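Local coordinates for protein putative poly(3-hydroxybutyrate) depolymerase LpqC (PDB 3D0K) that probably hydrolyses poly(3-hydroxybutyrate) or related esters as a serine hydrolase with an alpha-beta-alpha sandwich architecture, at residues Ile94-Ala106 against His115-Val127. Sequence-based numbering, arbitrary orientation. Where two conformers were deposited one is given.
Sequences IWPGVESYNNGRA and HVDGWTYALVARV. With SO4 (sulfate ion), chain I.
The indole of Trp-119 carries the methyl group of Ala-106 over one face, Ala-106 CB lying 3.7 Å from the centroid of the six-membered ring in a CH-pi contact, while Val-116 CG1 covers the opposite face. At the indole edge, in its plane, sits CD2 of Tyr-121, and NE1 is held by the carbonyl of Arg-114. Over one face of the Tyr-121 ring lies Gly-104, which at positive phi brings its CA to 3.8 Å from the ring centroid, a second CH-pi contact. Asn-102 O lies at the edge of the Tyr-121 ring, in its plane, and accepts from Tyr-121 OH at 2.6 Å.

Thr-120 makes two hydrogen bonds to the 94-106 segment. Thr-120 N bonds to Gly-104 O from above the carbonyl plane (2.9 Å, 161° at the hydrogen). Placed beside its own backbone N by chi1 of -43°, Thr-120 OG1 donates to Ser-100 O (2.7 Å); the same rotamer sets Thr-120 CG2 3.7 Å from Trp-95 CZ3. Leu-123 CD1 meets the same indole obliquely at CH2. A water joins Arg-105 NH2 to Gly-118 O.

Three carbonyls in and beside the type I turn Tyr-101 to Gly-104 are thus bound by the segment leading into helix 122-133. The side chain of Tyr-101, its OH hydrogen-bonded to His-61 O and Gln-60 OE1, touches what is probably the nucleophile elbow (Gly-146, Ser-148, Gly-150), as in alpha/beta-hydrolases.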
loop_
_atom_site.group_PDB
_atom_site.type_symbol
_atom_site.label_atom_id
_atom_site.label_comp_id
_atom_site.label_asym_id
_atom_site.label_seq_id
_atom_site.Cartn_x
_atom_site.Cartn_y
_atom_site.Cartn_z
ATOM N N ILE A 94 1.711 -16.446 9.910
ATOM C CA ILE A 94 0.255 -16.317 10.104
ATOM C C ILE A 94 -0.513 -15.938 8.819
ATOM O O ILE A 94 -1.724 -16.238 8.682
ATOM C CB ILE A 94 -0.048 -15.297 11.227
ATOM C CG1 ILE A 94 0.666 -15.727 12.510
ATOM C CG2 ILE A 94 -1.559 -15.113 11.466
ATOM C CD1 ILE A 94 0.692 -14.687 13.609
ATOM N N TRP A 95 0.192 -15.281 7.895
ATOM C CA TRP A 95 -0.401 -14.836 6.618
ATOM C C TRP A 95 0.417 -15.390 5.443
ATOM O O TRP A 95 1.048 -14.643 4.701
ATOM C CB TRP A 95 -0.427 -13.312 6.574
ATOM C CG TRP A 95 -1.216 -12.737 7.689
ATOM C CD1 TRP A 95 -0.774 -12.490 8.968
ATOM C CD2 TRP A 95 -2.583 -12.316 7.645
ATOM N NE1 TRP A 95 -1.793 -11.946 9.726
ATOM C CE2 TRP A 95 -2.912 -11.817 8.946
ATOM C CE3 TRP A 95 -3.566 -12.300 6.639
ATOM C CZ2 TRP A 95 -4.176 -11.303 9.263
ATOM C CZ3 TRP A 95 -4.837 -11.795 6.954
ATOM C CH2 TRP A 95 -5.133 -11.318 8.267
ATOM N N PRO A 96 0.404 -16.721 5.270
ATOM C CA PRO A 96 1.341 -17.323 4.310
ATOM C C PRO A 96 1.025 -17.045 2.822
ATOM O O PRO A 96 -0.135 -17.022 2.409
ATOM C CB PRO A 96 1.242 -18.836 4.634
ATOM C CG PRO A 96 -0.152 -18.978 5.148
ATOM C CD PRO A 96 -0.465 -17.738 5.909
ATOM N N GLY A 97 2.084 -16.841 2.034
ATOM C CA GLY A 97 1.976 -16.765 0.575
ATOM C C GLY A 97 1.404 -15.451 0.062
ATOM O O GLY A 97 0.833 -14.643 0.811
ATOM N N VAL A 98 1.538 -15.251 -1.243
ATOM C CA VAL A 98 0.870 -14.142 -1.912
ATOM C C VAL A 98 -0.668 -14.212 -1.711
ATOM O O VAL A 98 -1.327 -13.185 -1.777
ATOM C CB VAL A 98 1.240 -14.070 -3.424
ATOM C CG1 VAL A 98 2.777 -13.901 -3.597
ATOM C CG2 VAL A 98 0.696 -15.272 -4.203
ATOM N N GLU A 99 -1.227 -15.409 -1.464
ATOM C CA GLU A 99 -2.679 -15.538 -1.285
ATOM C C GLU A 99 -3.195 -14.715 -0.102
ATOM O O GLU A 99 -4.290 -14.126 -0.180
ATOM C CB GLU A 99 -3.116 -17.028 -1.180
ATOM C CG GLU A 99 -2.901 -17.804 -2.514
ATOM C CD GLU A 99 -1.454 -18.338 -2.697
ATOM O OE1 GLU A 99 -1.277 -19.103 -3.668
ATOM O OE2 GLU A 99 -0.520 -18.063 -1.875
ATOM N N SER A 100 -2.409 -14.647 0.987
ATOM C CA SER A 100 -2.893 -14.027 2.215
ATOM C C SER A 100 -2.538 -12.564 2.294
ATOM O O SER A 100 -3.228 -11.795 2.988
ATOM C CB SER A 100 -2.294 -14.706 3.468
ATOM O OG SER A 100 -2.479 -16.122 3.431
ATOM N N TYR A 101 -1.417 -12.192 1.690
ATOM C CA TYR A 101 -0.964 -10.824 1.814
ATOM C C TYR A 101 -1.236 -10.042 0.504
ATOM O O TYR A 101 -2.200 -9.296 0.443
ATOM C CB TYR A 101 0.537 -10.753 2.217
ATOM C CG TYR A 101 1.050 -9.304 2.293
ATOM C CD1 TYR A 101 0.394 -8.364 3.101
ATOM C CD2 TYR A 101 2.212 -8.904 1.600
ATOM C CE1 TYR A 101 0.870 -7.058 3.202
ATOM C CE2 TYR A 101 2.702 -7.553 1.683
ATOM C CZ TYR A 101 2.002 -6.653 2.501
ATOM O OH TYR A 101 2.462 -5.345 2.583
ATOM N N ASN A 102 -0.363 -10.206 -0.505
ATOM C CA ASN A 102 -0.572 -9.600 -1.832
ATOM C C ASN A 102 -2.043 -9.622 -2.335
ATOM O O ASN A 102 -2.527 -8.620 -2.889
ATOM C CB ASN A 102 0.249 -10.281 -2.948
ATOM C CG ASN A 102 1.709 -10.490 -2.645
ATOM O OD1 ASN A 102 2.556 -10.410 -3.593
ATOM N ND2 ASN A 102 2.038 -10.839 -1.404
ATOM N N ASN A 103 -2.688 -10.794 -2.264
ATOM C CA ASN A 103 -4.022 -11.037 -2.830
ATOM C C ASN A 103 -5.171 -10.872 -1.816
ATOM O O ASN A 103 -6.359 -11.120 -2.149
ATOM C CB ASN A 103 -4.143 -12.452 -3.461
ATOM C CG ASN A 103 -3.067 -12.754 -4.532
ATOM O OD1 ASN A 103 -2.976 -13.905 -5.035
ATOM N ND2 ASN A 103 -2.250 -11.770 -4.863
ATOM N N GLY A 104 -4.834 -10.463 -0.593
ATOM C CA GLY A 104 -5.888 -10.005 0.349
ATOM C C GLY A 104 -6.791 -11.110 0.947
ATOM O O GLY A 104 -7.848 -10.806 1.499
ATOM N N ARG A 105 -6.385 -12.368 0.849
ATOM C CA ARG A 105 -7.263 -13.498 1.283
ATOM C C ARG A 105 -8.688 -13.358 0.666
ATOM O O ARG A 105 -9.696 -13.448 1.386
ATOM C CB ARG A 105 -7.373 -13.545 2.834
ATOM C CG ARG A 105 -6.383 -14.413 3.513
ATOM C CD ARG A 105 -6.633 -14.632 5.012
ATOM N NE ARG A 105 -7.591 -15.682 5.214
ATOM C CZ ARG A 105 -8.784 -15.536 5.783
ATOM N NH1 ARG A 105 -9.595 -16.580 5.870
ATOM N NH2 ARG A 105 -9.168 -14.366 6.266
ATOM N N ALA A 106 -8.747 -13.060 -0.637
ATOM C CA ALA A 106 -10.003 -12.746 -1.320
ATOM C C ALA A 106 -10.913 -13.987 -1.437
ATOM O O ALA A 106 -12.130 -13.863 -1.630
ATOM C CB ALA A 106 -9.744 -12.191 -2.672
ATOM N N HIS A 115 -16.473 -11.827 1.558
ATOM C CA HIS A 115 -16.930 -10.446 1.474
ATOM C C HIS A 115 -15.742 -9.497 1.585
ATOM O O HIS A 115 -14.797 -9.770 2.319
ATOM C CB HIS A 115 -17.990 -10.083 2.535
ATOM C CG HIS A 115 -18.640 -8.763 2.248
ATOM N ND1 HIS A 115 -17.993 -7.552 2.442
ATOM C CD2 HIS A 115 -19.843 -8.461 1.694
ATOM C CE1 HIS A 115 -18.781 -6.565 2.053
ATOM N NE2 HIS A 115 -19.910 -7.089 1.598
ATOM N N VAL A 116 -15.791 -8.390 0.850
ATOM C CA VAL A 116 -14.637 -7.481 0.793
ATOM C C VAL A 116 -14.254 -6.903 2.156
ATOM O O VAL A 116 -13.108 -6.518 2.358
ATOM C CB VAL A 116 -14.789 -6.318 -0.275
ATOM C CG1 VAL A 116 -14.699 -6.839 -1.678
ATOM C CG2 VAL A 116 -16.065 -5.520 -0.031
ATOM N N ASP A 117 -15.167 -6.839 3.121
ATOM C CA ASP A 117 -14.676 -6.310 4.383
ATOM C C ASP A 117 -13.919 -7.328 5.207
ATOM O O ASP A 117 -13.324 -6.998 6.227
ATOM C CB ASP A 117 -15.718 -5.544 5.194
ATOM C CG ASP A 117 -17.066 -6.040 5.016
ATOM O OD1 ASP A 117 -17.353 -7.221 5.410
ATOM O OD2 ASP A 117 -17.870 -5.217 4.492
ATOM N N GLY A 118 -13.865 -8.556 4.705
ATOM C CA GLY A 118 -13.066 -9.595 5.338
ATOM C C GLY A 118 -11.674 -9.728 4.734
ATOM O O GLY A 118 -10.851 -10.525 5.222
ATOM N N TRP A 119 -11.417 -9.001 3.653
ATOM C CA TRP A 119 -10.112 -9.125 2.982
ATOM C C TRP A 119 -9.036 -8.469 3.836
ATOM O O TRP A 119 -9.326 -7.586 4.658
ATOM C CB TRP A 119 -10.118 -8.522 1.557
ATOM C CG TRP A 119 -11.079 -9.173 0.572
ATOM C CD1 TRP A 119 -12.061 -10.107 0.843
ATOM C CD2 TRP A 119 -11.148 -8.913 -0.820
ATOM N NE1 TRP A 119 -12.728 -10.430 -0.318
ATOM C CE2 TRP A 119 -12.179 -9.725 -1.353
ATOM C CE3 TRP A 119 -10.414 -8.086 -1.690
ATOM C CZ2 TRP A 119 -12.503 -9.719 -2.707
ATOM C CZ3 TRP A 119 -10.749 -8.074 -3.056
ATOM C CH2 TRP A 119 -11.784 -8.879 -3.539
ATOM N N THR A 120 -7.791 -8.927 3.664
ATOM C CA THR A 120 -6.644 -8.397 4.430
ATOM C C THR A 120 -6.596 -6.858 4.260
ATOM O O THR A 120 -6.280 -6.125 5.211
ATOM C CB THR A 120 -5.317 -9.008 3.936
ATOM O OG1 THR A 120 -5.484 -10.410 3.707
ATOM C CG2 THR A 120 -4.144 -8.768 4.994
ATOM N N TYR A 121 -6.947 -6.367 3.061
ATOM C CA TYR A 121 -6.880 -4.917 2.760
ATOM C C TYR A 121 -7.730 -4.083 3.712
ATOM O O TYR A 121 -7.382 -2.924 3.993
ATOM C CB TYR A 121 -7.377 -4.628 1.354
ATOM C CG TYR A 121 -6.729 -5.516 0.277
ATOM C CD1 TYR A 121 -5.373 -5.838 0.347
ATOM C CD2 TYR A 121 -7.495 -6.022 -0.787
ATOM C CE1 TYR A 121 -4.787 -6.687 -0.623
ATOM C CE2 TYR A 121 -6.931 -6.841 -1.773
ATOM C CZ TYR A 121 -5.576 -7.169 -1.665
ATOM O OH TYR A 121 -5.021 -7.958 -2.688
ATOM N N ALA A 122 -8.877 -4.638 4.113
ATOM C CA ALA A 122 -9.887 -3.919 4.926
ATOM C C ALA A 122 -9.405 -3.605 6.354
ATOM O O ALA A 122 -9.993 -2.753 7.064
ATOM C CB ALA A 122 -11.198 -4.746 4.994
ATOM N N LEU A 123 -8.371 -4.309 6.782
ATOM C CA LEU A 123 -7.751 -4.113 8.082
ATOM C C LEU A 123 -7.113 -2.738 8.193
ATOM O O LEU A 123 -7.053 -2.182 9.293
ATOM C CB LEU A 123 -6.687 -5.191 8.301
ATOM C CG LEU A 123 -7.269 -6.601 8.503
ATOM C CD1 LEU A 123 -6.155 -7.594 8.590
ATOM C CD2 LEU A 123 -8.106 -6.644 9.794
ATOM N N VAL A 124 -6.618 -2.176 7.082
ATOM C CA VAL A 124 -5.995 -0.807 7.150
ATOM C C VAL A 124 -6.977 0.228 7.708
ATOM O O VAL A 124 -6.691 0.885 8.719
ATOM C CB VAL A 124 -5.394 -0.359 5.807
ATOM C CG1 VAL A 124 -4.857 1.136 5.884
ATOM C CG2 VAL A 124 -4.302 -1.315 5.413
ATOM N N ALA A 125 -8.137 0.360 7.085
ATOM C CA ALA A 125 -9.146 1.282 7.604
ATOM C C ALA A 125 -9.565 1.019 9.064
ATOM O O ALA A 125 -9.811 1.984 9.834
ATOM C CB ALA A 125 -10.357 1.361 6.666
ATOM N N ARG A 126 -9.643 -0.252 9.458
ATOM C CA ARG A 126 -10.052 -0.579 10.835
ATOM C C ARG A 126 -9.009 -0.092 11.841
ATOM O O ARG A 126 -9.354 0.487 12.898
ATOM C CB ARG A 126 -10.288 -2.077 11.008
ATOM C CG ARG A 126 -11.336 -2.648 10.082
ATOM C CD ARG A 126 -11.674 -4.078 10.488
ATOM N NE ARG A 126 -12.917 -4.526 9.874
ATOM C CZ ARG A 126 -12.990 -5.446 8.915
ATOM N NH1 ARG A 126 -11.885 -6.024 8.445
ATOM N NH2 ARG A 126 -14.173 -5.796 8.434
ATOM N N VAL A 127 -7.736 -0.312 11.511
ATOM C CA VAL A 127 -6.659 0.140 12.363
ATOM C C VAL A 127 -6.727 1.656 12.461
ATOM O O VAL A 127 -6.629 2.192 13.578
ATOM C CB VAL A 127 -5.252 -0.290 11.839
ATOM C CG1 VAL A 127 -4.137 0.499 12.580
ATOM C CG2 VAL A 127 -5.085 -1.808 12.006
HETATM S S SO4 I . 4.401 -17.462 -2.417
HETATM O O1 SO4 I . 4.855 -17.194 -3.789
HETATM O O2 SO4 I . 2.943 -17.333 -2.349
HETATM O O3 SO4 I . 4.854 -18.817 -2.065
HETATM O O4 SO4 I . 5.047 -16.502 -1.512
HETATM O O HOH W 1 -8.088 -11.463 5.577
#